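Local coordinates for iron transport multicopper oxidase FET3 (Saccharomyces cerevisiae, PDB 1ZPU), which oxidizes ferrous to ferric iron with molecular oxygen for high-affinity iron uptake, using four copper ions, and also oxidizes cuprous ions, at residues F127-D132 / T219-V224; Y188-V193 / V238-K243; H208-V213 / D226-T231. All coordinates share one frame; numbering follows the deposited sequence.

Interaction 1. Residues F127-D132 / T219-V224; sequences FPYDYD and TTEKNV. With NAG (2-acetamido-2-deoxy-beta-D-glucopyranose), chain I.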
loop_
_atom_site.group_PDB
_atom_site.type_symbol
_atom_site.label_atom_id
_atom_site.label_comp_id
_atom_site.label_asym_id
_atom_site.label_seq_id
_atom_site.Cartn_x
_atom_site.Cartn_y
_atom_site.Cartn_z
ATOM N N PHE A 127 16.966 14.948 10.105
ATOM C CA PHE A 127 15.544 15.271 10.225
ATOM C C PHE A 127 15.436 16.674 10.805
ATOM O O PHE A 127 16.008 16.940 11.857
ATOM C CB PHE A 127 14.807 14.265 11.113
ATOM C CG PHE A 127 13.328 14.528 11.219
ATOM C CD1 PHE A 127 12.469 14.196 10.165
ATOM C CD2 PHE A 127 12.793 15.107 12.371
ATOM C CE1 PHE A 127 11.106 14.451 10.257
ATOM C CE2 PHE A 127 11.430 15.361 12.476
ATOM C CZ PHE A 127 10.583 15.034 11.421
ATOM N N PRO A 128 14.702 17.575 10.122
ATOM C CA PRO A 128 14.732 19.012 10.427
ATOM C C PRO A 128 14.113 19.437 11.760
ATOM O O PRO A 128 14.471 20.488 12.273
ATOM C CB PRO A 128 13.932 19.635 9.274
ATOM C CG PRO A 128 13.842 18.568 8.234
ATOM C CD PRO A 128 13.789 17.295 9.004
ATOM N N TYR A 129 13.212 18.639 12.324
ATOM C CA TYR A 129 12.454 19.073 13.500
ATOM C C TYR A 129 12.850 18.376 14.794
ATOM O O TYR A 129 13.305 17.234 14.792
ATOM C CB TYR A 129 10.944 18.936 13.260
ATOM C CG TYR A 129 10.506 19.408 11.893
ATOM C CD1 TYR A 129 10.065 18.497 10.940
ATOM C CD2 TYR A 129 10.566 20.757 11.540
ATOM C CE1 TYR A 129 9.673 18.913 9.677
ATOM C CE2 TYR A 129 10.173 21.185 10.280
ATOM C CZ TYR A 129 9.728 20.255 9.355
ATOM O OH TYR A 129 9.334 20.646 8.099
ATOM N N ASP A 130 12.663 19.094 15.898
ATOM C CA ASP A 130 12.971 18.601 17.236
ATOM C C ASP A 130 11.774 17.924 17.861
ATOM O O ASP A 130 10.632 18.354 17.661
ATOM C CB ASP A 130 13.368 19.755 18.148
ATOM C CG ASP A 130 14.787 20.220 17.920
ATOM O OD1 ASP A 130 15.467 19.661 17.025
ATOM O OD2 ASP A 130 15.226 21.151 18.641
ATOM N N TYR A 131 12.046 16.873 18.630
ATOM C CA TYR A 131 11.034 16.195 19.424
ATOM C C TYR A 131 11.693 15.479 20.601
ATOM O O TYR A 131 12.877 15.134 20.547
ATOM C CB TYR A 131 10.233 15.216 18.568
ATOM C CG TYR A 131 11.095 14.203 17.868
ATOM C CD1 TYR A 131 11.499 13.029 18.516
ATOM C CD2 TYR A 131 11.520 14.417 16.559
ATOM C CE1 TYR A 131 12.305 12.094 17.874
ATOM C CE2 TYR A 131 12.320 13.484 15.904
ATOM C CZ TYR A 131 12.707 12.329 16.569
ATOM O OH TYR A 131 13.505 11.417 15.924
ATOM N N ASP A 132 10.913 15.251 21.652
ATOM C CA ASP A 132 11.416 14.680 22.889
ATOM C C ASP A 132 11.289 13.173 22.924
ATOM O O ASP A 132 12.177 12.484 23.417
ATOM C CB ASP A 132 10.654 15.275 24.062
ATOM C CG ASP A 132 10.742 16.791 24.106
ATOM O OD1 ASP A 132 11.876 17.325 24.180
ATOM O OD2 ASP A 132 9.670 17.435 24.059
ATOM N N THR A 219 9.696 14.037 3.988
ATOM C CA THR A 219 9.606 15.120 4.986
ATOM C C THR A 219 8.917 16.355 4.406
ATOM O O THR A 219 9.202 16.789 3.283
ATOM C CB THR A 219 10.987 15.574 5.557
ATOM O OG1 THR A 219 11.715 14.453 6.058
ATOM C CG2 THR A 219 10.805 16.578 6.691
ATOM N N THR A 220 8.027 16.932 5.198
ATOM C CA THR A 220 7.224 18.048 4.745
ATOM C C THR A 220 7.474 19.316 5.587
ATOM O O THR A 220 8.060 19.241 6.669
ATOM C CB THR A 220 5.711 17.628 4.669
ATOM O OG1 THR A 220 4.962 18.635 3.977
ATOM C CG2 THR A 220 5.106 17.434 6.032
ATOM N N GLU A 221 7.067 20.473 5.069
ATOM C CA GLU A 221 6.988 21.698 5.876
ATOM C C GLU A 221 5.831 21.528 6.841
ATOM O O GLU A 221 4.793 20.951 6.482
ATOM C CB GLU A 221 6.705 22.933 5.016
ATOM C CG GLU A 221 7.691 23.194 3.871
ATOM C CD GLU A 221 8.979 23.906 4.300
ATOM O OE1 GLU A 221 9.197 24.122 5.520
ATOM O OE2 GLU A 221 9.777 24.244 3.395
ATOM N N LYS A 222 6.004 22.037 8.056
ATOM C CA LYS A 222 4.985 21.948 9.106
ATOM C C LYS A 222 3.601 22.379 8.602
ATOM O O LYS A 222 3.442 23.513 8.146
ATOM C CB LYS A 222 5.384 22.858 10.278
ATOM C CG LYS A 222 6.753 22.591 10.857
ATOM C CD LYS A 222 6.812 23.099 12.274
ATOM C CE LYS A 222 8.038 22.568 12.985
ATOM N NZ LYS A 222 7.848 22.521 14.459
ATOM N N ASN A 223 2.612 21.488 8.666
ATOM C CA ASN A 223 1.213 21.878 8.430
ATOM C C ASN A 223 0.329 21.436 9.590
ATOM O O ASN A 223 0.202 20.239 9.856
ATOM C CB ASN A 223 0.667 21.323 7.100
ATOM C CG ASN A 223 -0.557 22.119 6.551
ATOM O OD1 ASN A 223 -1.543 22.374 7.261
ATOM N ND2 ASN A 223 -0.493 22.463 5.252
ATOM N N VAL A 224 -0.282 22.404 10.269
ATOM C CA VAL A 224 -1.129 22.148 11.430
ATOM C C VAL A 224 -2.566 21.787 11.023
ATOM O O VAL A 224 -3.163 22.451 10.190
ATOM C CB VAL A 224 -1.123 23.370 12.388
ATOM C CG1 VAL A 224 -2.020 23.126 13.574
ATOM C CG2 VAL A 224 0.284 23.663 12.861
HETATM C C1 NAG I . -1.354 23.542 4.804
HETATM C C2 NAG I . -0.458 24.069 3.690
HETATM C C3 NAG I . -1.175 25.112 2.807
HETATM C C4 NAG I . -2.688 24.945 2.592
HETATM C C5 NAG I . -3.358 24.046 3.645
HETATM C C6 NAG I . -4.573 23.314 3.085
HETATM C C7 NAG I . 1.978 24.052 4.308
HETATM C C8 NAG I . 2.167 22.612 3.886
HETATM N N2 NAG I . 0.758 24.620 4.276
HETATM O O3 NAG I . -0.584 25.139 1.527
HETATM O O4 NAG I . -3.218 26.270 2.592
HETATM O O5 NAG I . -2.485 23.043 4.127
HETATM O O6 NAG I . -4.806 22.123 3.811
HETATM O O7 NAG I . 2.959 24.695 4.679
#
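In Tyr129 and Lys222 alike CG stands anti to the carbonyl carbon (chi1 -43° and -56°); beyond CG the lysine chain is extended and carries CE to the ring. The two side chains run past one another in opposing senses, with the lysine methylenes oblique to the ring. Lys222 CE lies 3.4 Å from Tyr129 CD2, and Lys222 CG is 3.7 Å from Tyr129 CE2. Beyond them the phenol donates to the backbone carbonyl of Thr220, whose oxygen sits in the plane of the ring at its edge. The modelled length of 2.4 Å from Tyr129 OH to Thr220 O is doubtful at this resolution. Thr219 CG2 forms the apolar half of the contact, meeting Pro128 tip to tip at 3.8 Å from Pro128 CD and lying 4.0 Å from Tyr129 CE1. Pro128 also covers a face of both neighbouring rings, its CB over the centre of Tyr129 and its CD toward the rim of Phe127. Next to Lys222, Asn223 carries an N-linked N-acetylglucosamine through ND2. Strand 218-225 is the edge strand of the second cupredoxin-like domain's six-stranded sheet and pairs with strand 210-215, whose Val213 touches Phe127 and Tyr129. The loop packed on it leads from strand 117-123 of the first domain into strand 133-142 of the second.

Interaction 2. Residues Y188-V193 / V238-K243; sequences YLLRIV and VLVHTK
Tyr188 and Val240 form a hydrogen-bonded antiparallel pair, exchanging two backbone bonds: Tyr188 N to Val240 O at 2.8 Å, almost straight at 176°, and Val240 N to Tyr188 O at 2.9 Å. Two residues on, Leu190 and Val238 repeat the pattern, with Leu190 N to Val238 O at 2.7 Å and Val238 N to Leu190 O at 2.8 Å. The last of these is the most bent, 145° at the hydrogen, with the donor tilted from the carbonyl plane. Between these pairs Leu189 faces Leu239 as a non-hydrogen-bonded pair, where Leu239 CA also directs a C-H toward Tyr188 O. Side chains alternate between the two faces of the sheet. On one, Leu189 CD1 touches Leu239 CD2 at 4.1 Å. On the other, Leu190 CD1 approaches Val240 CG2 at 4.0 Å, and Ile192 CD1 reaches Val238 CB at 4.1 Å. Tyr188 has its CG beside the backbone N (chi1 -74°), and its ring lies obliquely by Thr242, CE1 3.7 Å from the methyl CG2. The polar ends of both residues turn to the loop before strand 187-194: Tyr188 OH is hydrogen-bonded to Gln183 N, and Thr242 OG1 to Gln183 O and Thr186 N. The two strands are central in the six-stranded sheet. Strand 133-142 flanks 187-194, strand 210-215 flanks 235-241, and Ile192 and Val238 reach across the sandwich to Leu228 of strand 228-230.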
loop_
_atom_site.group_PDB
_atom_site.type_symbol
_atom_site.label_atom_id
_atom_site.label_comp_id
_atom_site.label_asym_id
_atom_site.label_seq_id
_atom_site.Cartn_x
_atom_site.Cartn_y
_atom_site.Cartn_z
ATOM N N TYR A 188 5.916 14.978 21.106
ATOM C CA TYR A 188 6.001 13.597 20.641
ATOM C C TYR A 188 6.016 13.547 19.132
ATOM O O TYR A 188 5.232 14.238 18.473
ATOM C CB TYR A 188 4.819 12.784 21.155
ATOM C CG TYR A 188 4.911 12.446 22.614
ATOM C CD1 TYR A 188 4.510 13.364 23.590
ATOM C CD2 TYR A 188 5.404 11.209 23.032
ATOM C CE1 TYR A 188 4.598 13.044 24.954
ATOM C CE2 TYR A 188 5.501 10.884 24.380
ATOM C CZ TYR A 188 5.096 11.800 25.333
ATOM O OH TYR A 188 5.186 11.481 26.665
ATOM N N LEU A 189 6.914 12.740 18.578
ATOM C CA LEU A 189 6.828 12.384 17.163
ATOM C C LEU A 189 5.922 11.147 17.035
ATOM O O LEU A 189 6.245 10.053 17.509
ATOM C CB LEU A 189 8.213 12.145 16.558
ATOM C CG LEU A 189 8.278 11.993 15.034
ATOM C CD1 LEU A 189 8.205 13.335 14.346
ATOM C CD2 LEU A 189 9.528 11.259 14.602
ATOM N N LEU A 190 4.770 11.349 16.415
ATOM C CA LEU A 190 3.768 10.321 16.328
ATOM C C LEU A 190 3.663 9.864 14.875
ATOM O O LEU A 190 3.253 10.636 14.003
ATOM C CB LEU A 190 2.443 10.898 16.840
ATOM C CG LEU A 190 1.311 9.987 17.301
ATOM C CD1 LEU A 190 0.174 10.828 17.825
ATOM C CD2 LEU A 190 0.823 9.134 16.177
ATOM N N ARG A 191 4.044 8.613 14.623
ATOM C CA ARG A 191 3.924 8.020 13.288
ATOM C C ARG A 191 2.589 7.326 13.147
ATOM O O ARG A 191 2.366 6.272 13.735
ATOM C CB ARG A 191 5.031 6.997 13.033
ATOM C CG ARG A 191 6.437 7.474 13.262
ATOM C CD ARG A 191 7.345 6.280 13.393
ATOM N NE ARG A 191 8.527 6.591 14.181
ATOM C CZ ARG A 191 9.641 7.088 13.655
ATOM N NH1 ARG A 191 9.724 7.299 12.333
ATOM N NH2 ARG A 191 10.678 7.366 14.442
ATOM N N ILE A 192 1.700 7.905 12.359
ATOM C CA ILE A 192 0.385 7.305 12.168
ATOM C C ILE A 192 0.387 6.545 10.857
ATOM O O ILE A 192 0.568 7.149 9.805
ATOM C CB ILE A 192 -0.755 8.357 12.201
ATOM C CG1 ILE A 192 -0.569 9.282 13.386
ATOM C CG2 ILE A 192 -2.099 7.700 12.377
ATOM C CD1 ILE A 192 -1.158 10.667 13.181
ATOM N N VAL A 193 0.204 5.225 10.926
ATOM C CA VAL A 193 0.230 4.383 9.733
ATOM C C VAL A 193 -1.084 3.653 9.580
ATOM O O VAL A 193 -1.536 2.985 10.520
ATOM C CB VAL A 193 1.352 3.318 9.809
ATOM C CG1 VAL A 193 1.433 2.542 8.510
ATOM C CG2 VAL A 193 2.709 3.950 10.134
ATOM N N VAL A 238 3.562 12.988 12.499
ATOM C CA VAL A 238 2.918 14.148 13.071
ATOM C C VAL A 238 3.586 14.494 14.402
ATOM O O VAL A 238 3.900 13.603 15.212
ATOM C CB VAL A 238 1.401 13.817 13.232
ATOM C CG1 VAL A 238 0.836 14.288 14.542
ATOM C CG2 VAL A 238 0.600 14.333 12.042
ATOM N N LEU A 239 3.842 15.782 14.607
ATOM C CA LEU A 239 4.286 16.286 15.894
ATOM C C LEU A 239 3.062 16.611 16.744
ATOM O O LEU A 239 2.101 17.199 16.245
ATOM C CB LEU A 239 5.131 17.556 15.705
ATOM C CG LEU A 239 6.554 17.512 15.137
ATOM C CD1 LEU A 239 6.981 18.892 14.704
ATOM C CD2 LEU A 239 7.540 16.964 16.144
ATOM N N VAL A 240 3.104 16.225 18.018
ATOM C CA VAL A 240 2.042 16.524 18.973
ATOM C C VAL A 240 2.686 17.035 20.248
ATOM O O VAL A 240 3.541 16.357 20.825
ATOM C CB VAL A 240 1.183 15.274 19.286
ATOM C CG1 VAL A 240 0.256 15.527 20.455
ATOM C CG2 VAL A 240 0.370 14.866 18.065
ATOM N N HIS A 241 2.298 18.233 20.675
ATOM C CA HIS A 241 2.832 18.783 21.908
ATOM C C HIS A 241 1.776 18.729 23.007
ATOM O O HIS A 241 0.661 19.251 22.846
ATOM C CB HIS A 241 3.381 20.204 21.709
ATOM C CG HIS A 241 4.205 20.706 22.866
ATOM N ND1 HIS A 241 5.435 20.173 23.199
ATOM C CD2 HIS A 241 3.981 21.705 23.753
ATOM C CE1 HIS A 241 5.925 20.810 24.248
ATOM N NE2 HIS A 241 5.066 21.750 24.599
ATOM N N THR A 242 2.147 18.094 24.116
ATOM C CA THR A 242 1.238 17.848 25.227
ATOM C C THR A 242 1.078 19.081 26.124
ATOM O O THR A 242 1.955 19.945 26.165
ATOM C CB THR A 242 1.690 16.609 26.049
ATOM O OG1 THR A 242 2.969 16.854 26.635
ATOM C CG2 THR A 242 1.788 15.369 25.153
ATOM N N LYS A 243 -0.050 19.135 26.832
ATOM C CA LYS A 243 -0.436 20.254 27.677
ATOM C C LYS A 243 0.306 20.260 29.006
ATOM O O LYS A 243 0.955 19.281 29.355
ATOM C CB LYS A 243 -1.941 20.183 27.944
ATOM C CG LYS A 243 -2.756 19.867 26.718
ATOM C CD LYS A 243 -4.138 20.501 26.727
ATOM C CE LYS A 243 -4.747 20.379 25.323
ATOM N NZ LYS A 243 -5.898 21.303 25.029
#

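Interaction 3. Residues H208-V213 / D226-T231; sequences HEMTVV and DMLYIT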
loop_
_atom_site.group_PDB
_atom_site.type_symbol
_atom_site.label_atom_id
_atom_site.label_comp_id
_atom_site.label_asym_id
_atom_site.label_seq_id
_atom_site.Cartn_x
_atom_site.Cartn_y
_atom_site.Cartn_z
ATOM N N HIS A 208 -6.126 18.446 20.851
ATOM C CA HIS A 208 -4.716 18.510 20.489
ATOM C C HIS A 208 -4.564 18.691 18.992
ATOM O O HIS A 208 -5.060 17.892 18.205
ATOM C CB HIS A 208 -3.976 17.231 20.888
ATOM C CG HIS A 208 -3.759 17.066 22.361
ATOM N ND1 HIS A 208 -4.784 16.814 23.245
ATOM C CD2 HIS A 208 -2.621 17.054 23.093
ATOM C CE1 HIS A 208 -4.292 16.689 24.463
ATOM N NE2 HIS A 208 -2.983 16.837 24.399
ATOM N N GLU A 209 -3.856 19.734 18.593
ATOM C CA GLU A 209 -3.515 19.921 17.190
ATOM C C GLU A 209 -2.403 18.971 16.775
ATOM O O GLU A 209 -1.637 18.491 17.615
ATOM C CB GLU A 209 -3.091 21.368 16.935
ATOM C CG GLU A 209 -4.262 22.269 16.594
ATOM C CD GLU A 209 -3.923 23.746 16.625
ATOM O OE1 GLU A 209 -2.729 24.097 16.790
ATOM O OE2 GLU A 209 -4.864 24.557 16.481
ATOM N N MET A 210 -2.327 18.708 15.473
ATOM C CA MET A 210 -1.291 17.843 14.904
ATOM C C MET A 210 -0.509 18.569 13.831
ATOM O O MET A 210 -1.095 19.173 12.927
ATOM C CB MET A 210 -1.907 16.588 14.317
ATOM C CG MET A 210 -2.580 15.739 15.335
ATOM S SD MET A 210 -3.291 14.268 14.628
ATOM C CE MET A 210 -4.489 14.920 13.471
ATOM N N THR A 211 0.816 18.518 13.942
ATOM C CA THR A 211 1.686 19.174 12.969
ATOM C C THR A 211 2.303 18.142 12.049
ATOM O O THR A 211 3.183 17.381 12.450
ATOM C CB THR A 211 2.795 19.967 13.640
ATOM O OG1 THR A 211 2.231 20.755 14.698
ATOM C CG2 THR A 211 3.471 20.877 12.621
ATOM N N VAL A 212 1.830 18.112 10.811
ATOM C CA VAL A 212 2.282 17.102 9.861
ATOM C C VAL A 212 3.694 17.446 9.425
ATOM O O VAL A 212 3.956 18.561 8.978
ATOM C CB VAL A 212 1.290 16.924 8.670
ATOM C CG1 VAL A 212 1.821 15.958 7.657
ATOM C CG2 VAL A 212 -0.030 16.414 9.179
ATOM N N VAL A 213 4.608 16.492 9.600
ATOM C CA VAL A 213 6.018 16.694 9.248
ATOM C C VAL A 213 6.572 15.680 8.248
ATOM O O VAL A 213 7.694 15.834 7.780
ATOM C CB VAL A 213 6.946 16.760 10.478
ATOM C CG1 VAL A 213 6.563 17.917 11.351
ATOM C CG2 VAL A 213 6.932 15.460 11.249
ATOM N N ASP A 226 -6.460 19.660 12.654
ATOM C CA ASP A 226 -7.197 19.011 13.709
ATOM C C ASP A 226 -7.517 17.586 13.321
ATOM O O ASP A 226 -7.804 16.769 14.185
ATOM C CB ASP A 226 -8.496 19.755 13.959
ATOM C CG ASP A 226 -8.269 21.175 14.425
ATOM O OD1 ASP A 226 -9.137 22.036 14.151
ATOM O OD2 ASP A 226 -7.215 21.428 15.062
ATOM N N MET A 227 -7.468 17.277 12.027
ATOM C CA MET A 227 -7.934 15.978 11.546
ATOM C C MET A 227 -7.183 15.455 10.305
ATOM O O MET A 227 -6.851 16.217 9.389
ATOM C CB MET A 227 -9.439 16.050 11.275
ATOM C CG MET A 227 -10.087 14.692 11.092
ATOM S SD MET A 227 -11.862 14.748 10.818
ATOM C CE MET A 227 -12.419 15.548 12.312
ATOM N N LEU A 228 -6.921 14.152 10.270
ATOM C CA LEU A 228 -6.329 13.532 9.071
ATOM C C LEU A 228 -7.278 12.551 8.423
ATOM O O LEU A 228 -8.045 11.896 9.109
ATOM C CB LEU A 228 -5.030 12.801 9.395
ATOM C CG LEU A 228 -3.877 13.568 10.034
ATOM C CD1 LEU A 228 -2.811 12.601 10.519
ATOM C CD2 LEU A 228 -3.287 14.594 9.070
ATOM N N TYR A 229 -7.227 12.464 7.098
ATOM C CA TYR A 229 -7.854 11.368 6.369
ATOM C C TYR A 229 -6.722 10.458 5.863
ATOM O O TYR A 229 -5.949 10.852 5.001
ATOM C CB TYR A 229 -8.707 11.906 5.217
ATOM C CG TYR A 229 -9.449 10.854 4.408
ATOM C CD1 TYR A 229 -10.698 10.369 4.813
ATOM C CD2 TYR A 229 -8.896 10.339 3.238
ATOM C CE1 TYR A 229 -11.369 9.392 4.078
ATOM C CE2 TYR A 229 -9.555 9.369 2.497
ATOM C CZ TYR A 229 -10.790 8.903 2.914
ATOM O OH TYR A 229 -11.412 7.942 2.142
ATOM N N ILE A 230 -6.606 9.262 6.418
ATOM C CA ILE A 230 -5.524 8.340 6.066
ATOM C C ILE A 230 -6.091 7.109 5.368
ATOM O O ILE A 230 -6.861 6.346 5.987
ATOM C CB ILE A 230 -4.765 7.842 7.323
ATOM C CG1 ILE A 230 -4.515 9.016 8.278
ATOM C CG2 ILE A 230 -3.487 7.157 6.944
ATOM C CD1 ILE A 230 -3.701 8.653 9.500
ATOM N N THR A 231 -5.722 6.914 4.097
ATOM C CA THR A 231 -6.130 5.719 3.353
ATOM C C THR A 231 -5.231 4.578 3.774
ATOM O O THR A 231 -4.228 4.793 4.442
ATOM C CB THR A 231 -6.007 5.879 1.798
ATOM O OG1 THR A 231 -4.651 5.651 1.375
ATOM C CG2 THR A 231 -6.491 7.245 1.306
#
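Met210 and Leu228 form the apolar centre of this contact, their side chains crossing at an oblique angle. The methionine's terminal bend (chi3 -61°) sets CE 3.7 Å from Leu228 CG and 3.9 Å from the carbonyl oxygen of Asp226. Val212, two residues along the same face of its strand, brings CG2 to 3.7 Å from Leu228 CD2, so the leucine meets the thioether methyl at its branch point and the valine methyl at one of its tips. At the solvent end Glu209 and Asp226 run alongside each other in the same direction, with Glu209 CG 3.4 Å from Asp226 OD2. Further out, Val238 packs against both Met210 and Val212, while Ile192 and Tyr236 touch Leu228. Strands 210-215 and 228-230 belong to different sheets, which makes this a face-to-face contact across the hydrophobic core of a cupredoxin-like sandwich. Cohesion here is therefore apolar, whereas the exposed rim sets like charges together: Glu209 OE2 is 4.2 Å from Asp226 OD2, the carboxylate planes only 24° apart. Such proximity would be expected to raise the proton affinity of one acid, an effect that solvent probably moderates.

Overall arrangement
From the N terminus, the loop 127-132 enters the second cupredoxin-like domain and is the first partner of interaction 1, which closes only at 219-224, 87 residues later. Before that closure the chain lays down 188-193, which opens interaction 2, and 208-213, which opens interaction 3. Interaction 1 therefore crosses both. Interaction 3 closes next, at 226-231, and is nested inside the loop that interaction 2 completes at 238-243. Strands 187-194, 235-241, 210-215 and 218-225 are consecutive neighbours in one sheet. Interaction 2 joins its middle, interaction 1 fastens the interdomain loop to its edge, and interaction 3 ties it to the opposing sheet.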